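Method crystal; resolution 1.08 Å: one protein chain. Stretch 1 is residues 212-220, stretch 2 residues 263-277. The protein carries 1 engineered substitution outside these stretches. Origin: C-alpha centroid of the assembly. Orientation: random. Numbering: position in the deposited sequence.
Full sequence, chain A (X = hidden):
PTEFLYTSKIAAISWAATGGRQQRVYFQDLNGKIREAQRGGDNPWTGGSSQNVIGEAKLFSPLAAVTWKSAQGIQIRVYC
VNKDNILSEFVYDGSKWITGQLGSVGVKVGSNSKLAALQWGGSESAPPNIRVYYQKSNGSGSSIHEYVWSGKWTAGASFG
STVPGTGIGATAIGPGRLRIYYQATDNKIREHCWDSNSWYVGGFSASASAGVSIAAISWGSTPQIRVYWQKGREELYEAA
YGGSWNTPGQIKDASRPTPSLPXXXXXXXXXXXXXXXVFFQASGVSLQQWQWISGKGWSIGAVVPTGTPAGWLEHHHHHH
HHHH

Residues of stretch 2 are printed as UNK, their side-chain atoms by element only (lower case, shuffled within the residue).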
# COMPACT_ATOMS: atom_id res chain seq x y z
N VAL A 212 -16.11 -6.18 -6.43
CA VAL A 212 -15.14 -6.38 -7.51
C VAL A 212 -14.90 -5.08 -8.29
O VAL A 212 -15.81 -4.27 -8.52
CB VAL A 212 -15.57 -7.50 -8.48
CG1 VAL A 212 -15.40 -8.86 -7.85
CG2 VAL A 212 -16.98 -7.30 -9.02
N SER A 213 -13.67 -4.94 -8.78
CA SER A 213 -13.29 -3.93 -9.75
C SER A 213 -13.68 -4.43 -11.14
O SER A 213 -13.38 -5.57 -11.47
CB SER A 213 -11.81 -3.63 -9.62
OG SER A 213 -11.39 -2.64 -10.54
N ILE A 214 -14.33 -3.58 -11.95
CA ILE A 214 -14.94 -3.98 -13.23
C ILE A 214 -14.32 -3.16 -14.36
O ILE A 214 -14.09 -1.97 -14.22
CB ILE A 214 -16.47 -3.79 -13.18
CG1 ILE A 214 -17.08 -4.65 -12.07
CG2 ILE A 214 -17.12 -4.05 -14.53
CD1 ILE A 214 -18.53 -4.35 -11.78
N ALA A 215 -14.12 -3.80 -15.51
CA ALA A 215 -13.71 -3.11 -16.73
C ALA A 215 -14.43 -3.76 -17.91
O ALA A 215 -14.84 -4.92 -17.82
CB ALA A 215 -12.21 -3.15 -16.90
N ALA A 216 -14.60 -3.03 -19.00
CA ALA A 216 -15.25 -3.59 -20.18
C ALA A 216 -14.63 -3.00 -21.44
O ALA A 216 -14.31 -1.81 -21.47
CB ALA A 216 -16.74 -3.34 -20.15
N ILE A 217 -14.53 -3.84 -22.47
CA ILE A 217 -14.04 -3.46 -23.79
C ILE A 217 -14.96 -4.07 -24.84
O ILE A 217 -15.72 -5.00 -24.57
CB ILE A 217 -12.58 -3.91 -24.01
CG1 ILE A 217 -12.47 -5.44 -23.91
CG2 ILE A 217 -11.65 -3.20 -23.03
CD1 ILE A 217 -11.17 -6.03 -24.38
N SER A 218 -14.83 -3.59 -26.07
CA SER A 218 -15.60 -4.14 -27.18
C SER A 218 -14.91 -3.78 -28.49
O SER A 218 -14.13 -2.83 -28.55
CB SER A 218 -17.02 -3.64 -27.16
OG SER A 218 -17.08 -2.23 -27.39
N TRP A 219 -15.22 -4.55 -29.53
CA TRP A 219 -14.71 -4.27 -30.86
C TRP A 219 -15.56 -5.02 -31.88
O TRP A 219 -16.34 -5.90 -31.54
CB TRP A 219 -13.23 -4.65 -31.00
CG TRP A 219 -12.98 -6.13 -31.03
CD1 TRP A 219 -12.76 -6.93 -32.12
CD2 TRP A 219 -12.88 -6.99 -29.88
NE1 TRP A 219 -12.55 -8.22 -31.72
CE2 TRP A 219 -12.62 -8.29 -30.35
CE3 TRP A 219 -12.98 -6.78 -28.50
CZ2 TRP A 219 -12.48 -9.37 -29.48
CZ3 TRP A 219 -12.84 -7.84 -27.64
CH2 TRP A 219 -12.58 -9.13 -28.13
N GLY A 220 -15.38 -4.65 -33.15
CA GLY A 220 -15.88 -5.45 -34.24
C GLY A 220 -17.33 -5.17 -34.60
O GLY A 220 -17.90 -4.13 -34.27
N UNK A 263 -7.65 -5.55 -2.14
CA UNK A 263 -8.32 -4.23 -2.19
C UNK A 263 -7.81 -3.36 -3.34
O UNK A 263 -8.01 -2.15 -3.34
c UNK A 263 -8.18 -3.50 -0.85
o UNK A 263 -8.05 -4.56 1.27
c UNK A 263 -8.77 -4.32 0.28
o UNK A 263 -9.94 -4.74 0.15
N UNK A 264 -7.24 -3.99 -4.38
CA UNK A 264 -6.68 -3.30 -5.53
C UNK A 264 -7.67 -3.30 -6.70
O UNK A 264 -8.71 -3.96 -6.67
o UNK A 264 -5.58 -5.31 -6.25
c UNK A 264 -4.29 -3.79 -4.86
c UNK A 264 -5.35 -3.94 -5.94
N UNK A 265 -7.31 -2.56 -7.74
CA UNK A 265 -8.18 -2.29 -8.88
C UNK A 265 -7.59 -2.85 -10.18
O UNK A 265 -6.40 -3.14 -10.26
c UNK A 265 -10.47 -0.44 -7.57
c UNK A 265 -10.37 0.58 -5.41
c UNK A 265 -9.11 -0.25 -7.75
c UNK A 265 -8.38 0.35 -6.73
c UNK A 265 -11.10 -0.01 -6.41
c UNK A 265 -9.02 0.77 -5.57
c UNK A 265 -8.42 -0.78 -8.98
N UNK A 266 -8.44 -2.93 -11.21
CA UNK A 266 -8.01 -3.30 -12.54
C UNK A 266 -8.38 -2.20 -13.53
O UNK A 266 -9.18 -1.31 -13.25
c UNK A 266 -8.58 -4.66 -13.00
c UNK A 266 -10.67 -5.87 -13.86
c UNK A 266 -10.11 -4.64 -13.18
c UNK A 266 -8.12 -5.76 -12.07
N UNK A 267 -7.80 -2.29 -14.73
CA UNK A 267 -8.22 -1.50 -15.88
C UNK A 267 -7.93 -2.32 -17.13
O UNK A 267 -7.02 -3.15 -17.12
c UNK A 267 -7.48 -0.18 -15.93
N UNK A 268 -8.68 -2.08 -18.20
CA UNK A 268 -8.46 -2.80 -19.44
C UNK A 268 -8.34 -1.81 -20.60
O UNK A 268 -8.97 -0.75 -20.60
c UNK A 268 -9.57 -3.79 -19.70
N UNK A 269 -7.56 -2.20 -21.60
CA UNK A 269 -7.57 -1.51 -22.88
C UNK A 269 -7.67 -2.55 -23.99
O UNK A 269 -7.53 -3.75 -23.77
o UNK A 269 -4.97 -2.42 -23.61
c UNK A 269 -6.37 -0.57 -23.04
c UNK A 269 -5.03 -1.27 -23.18
n UNK A 269 -3.95 -0.59 -22.85
N UNK A 270 -7.95 -2.05 -25.19
CA UNK A 270 -7.99 -2.88 -26.37
C UNK A 270 -7.85 -1.99 -27.60
O UNK A 270 -8.25 -0.83 -27.60
c UNK A 270 -9.24 -3.75 -26.45
o UNK A 270 -10.42 -2.98 -26.64
N UNK A 271 -7.32 -2.58 -28.67
CA UNK A 271 -7.31 -1.97 -29.98
C UNK A 271 -6.99 -3.06 -31.01
O UNK A 271 -6.64 -4.19 -30.65
o UNK A 271 -5.02 -1.15 -29.74
c UNK A 271 -6.35 -0.79 -30.07
N UNK A 272 -7.14 -2.72 -32.28
CA UNK A 272 -6.92 -3.70 -33.33
C UNK A 272 -7.99 -4.78 -33.32
O UNK A 272 -9.15 -4.52 -33.02
N UNK A 273 -7.60 -6.00 -33.68
CA UNK A 273 -8.55 -7.12 -33.82
C UNK A 273 -7.83 -8.44 -33.55
O UNK A 273 -7.69 -9.25 -34.46
n UNK A 273 -8.62 -5.49 -36.86
c UNK A 273 -8.39 -6.68 -36.32
o UNK A 273 -7.51 -7.43 -36.71
c UNK A 273 -9.29 -7.07 -35.17
N UNK A 274 -7.41 -8.70 -32.30
CA UNK A 274 -7.63 -7.85 -31.13
C UNK A 274 -6.40 -7.98 -30.22
O UNK A 274 -5.84 -9.06 -30.06
c UNK A 274 -9.31 -7.21 -29.32
c UNK A 274 -8.82 -9.64 -29.78
c UNK A 274 -8.92 -8.24 -30.38
c UNK A 274 -9.64 -5.83 -29.85
N UNK A 275 -6.01 -6.85 -29.64
CA UNK A 275 -5.00 -6.77 -28.59
C UNK A 275 -5.69 -6.30 -27.31
O UNK A 275 -6.47 -5.35 -27.36
o UNK A 275 -2.71 -7.30 -30.40
o UNK A 275 -3.23 -5.33 -31.21
c UNK A 275 -3.22 -6.17 -30.30
c UNK A 275 -3.88 -5.81 -28.99
N UNK A 276 -5.44 -7.00 -26.20
CA UNK A 276 -6.07 -6.70 -24.91
C UNK A 276 -5.02 -6.70 -23.81
O UNK A 276 -4.24 -7.64 -23.70
c UNK A 276 -7.19 -7.70 -24.56
c UNK A 276 -8.21 -7.87 -25.68
c UNK A 276 -9.14 -9.05 -25.50
c UNK A 276 -7.86 -7.29 -23.25
N UNK A 277 -5.05 -5.66 -22.97
CA UNK A 277 -4.30 -5.62 -21.72
C UNK A 277 -5.27 -5.46 -20.56
O UNK A 277 -6.17 -4.63 -20.64
c UNK A 277 -3.32 -4.47 -21.70
o UNK A 277 -2.35 -4.61 -22.73
O HOH W 1 -11.81 -0.74 -13.19
O HOH W 2 -11.39 -2.23 -29.02

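Position 263 carries two carbons, the second bearing two oxygens, a carboxylate; its side chain is out of reach of stretch 1 and makes no contact there. It is Asp-263. At 264 one carbon bears an oxygen and a carbon, the branched pattern of Thr-264, whose CA-to-CB bond points away from stretch 1.

Position 265 has one carbon followed by a six-carbon ring with no heteroatom and no oxygen attached, hence Phe-265. Ser-213 OG lies at the ring edge, 3.8 Å from Phe-265 CD1. Position 266 has four carbons, forked at the first, with one arm two carbons long: Ile-266. Its backbone supplies the direct hydrogen bond of the contact, Ile-266 N to Ser-213 OG, 3.0 Å with an N-H...acceptor angle of 170°. The chi1 of Ser-213, near 180° (t), accompanies this nearly linear approach. Although CA-to-CB of Ile-266 points sideways, its end comes nearer, and CD1 reaches 4.4 Å from Ala-215 CB.

Positions 267 and 268 each hold a single carbon, so both are alanines. Ala-267 turns its CB away; Ala-268 points toward stretch 1 and places its CB 3.9 Å from Ala-215 CB and 4.0 Å from Ile-217 CG2.

At 269 two carbons end in one oxygen and one nitrogen, the amide of Asn-269. It points away, and its OD1 accepts a weak hydrogen bond from the backbone N of position 277 (3.3 Å, 130°). Position 270 has one carbon and one oxygen: Ser-270, directed toward stretch 1, with OG 3.5 Å from Ile-217 CB. Position 271 has the same atoms, but its bond points away; it is Ser-271.

No side-chain atom exists at 272, and phi is 68°, which favours Gly-272. Position 273 again shows two carbons ending in oxygen and nitrogen, giving Asn-273, whose side-chain end leads away. Position 274, preceded by a cis peptide bond, has four carbons forked at the first with one two-carbon arm: Ile-274. Its CG1 sits 3.5 Å from the centroid of the Trp-219 six-membered ring, only 9° off the normal, a CH-pi contact over the face; CD1 lies 3.4 Å from Trp-219 CD2.

Position 275 bears a carboxylate on two carbons, Asp-275, out of reach. Position 276 repeats the forked four-carbon pattern: Ile-276, with CG2 3.7 Å from Ile-217 CD1. Position 277, one carbon and one oxygen, is Ser-277, pointing away.

The contact buries 588 Å² between the two stretches; at its centre two strands run nearly parallel, their directions 8° apart and their axes 6.2 Å at closest, while Ile-266 and Ile-274 extend it before and after. No backbone-to-backbone hydrogen bond links the stretches; packing alternates instead, with Ser-213, Ala-215, Ile-217 and Trp-219 all directed toward stretch 2. Water supplements it: water 1 lies 2.8 Å from Ile-214 O and 2.7 Å from Ile-266 O, placed to bridge the two carbonyls, while water 2 donates to Ser-218 O (2.8 Å) and hydrogen-bonds Ser-270 OG (2.7 Å).

Stretch 2 263-277: DTFIAANSSGNIDIS
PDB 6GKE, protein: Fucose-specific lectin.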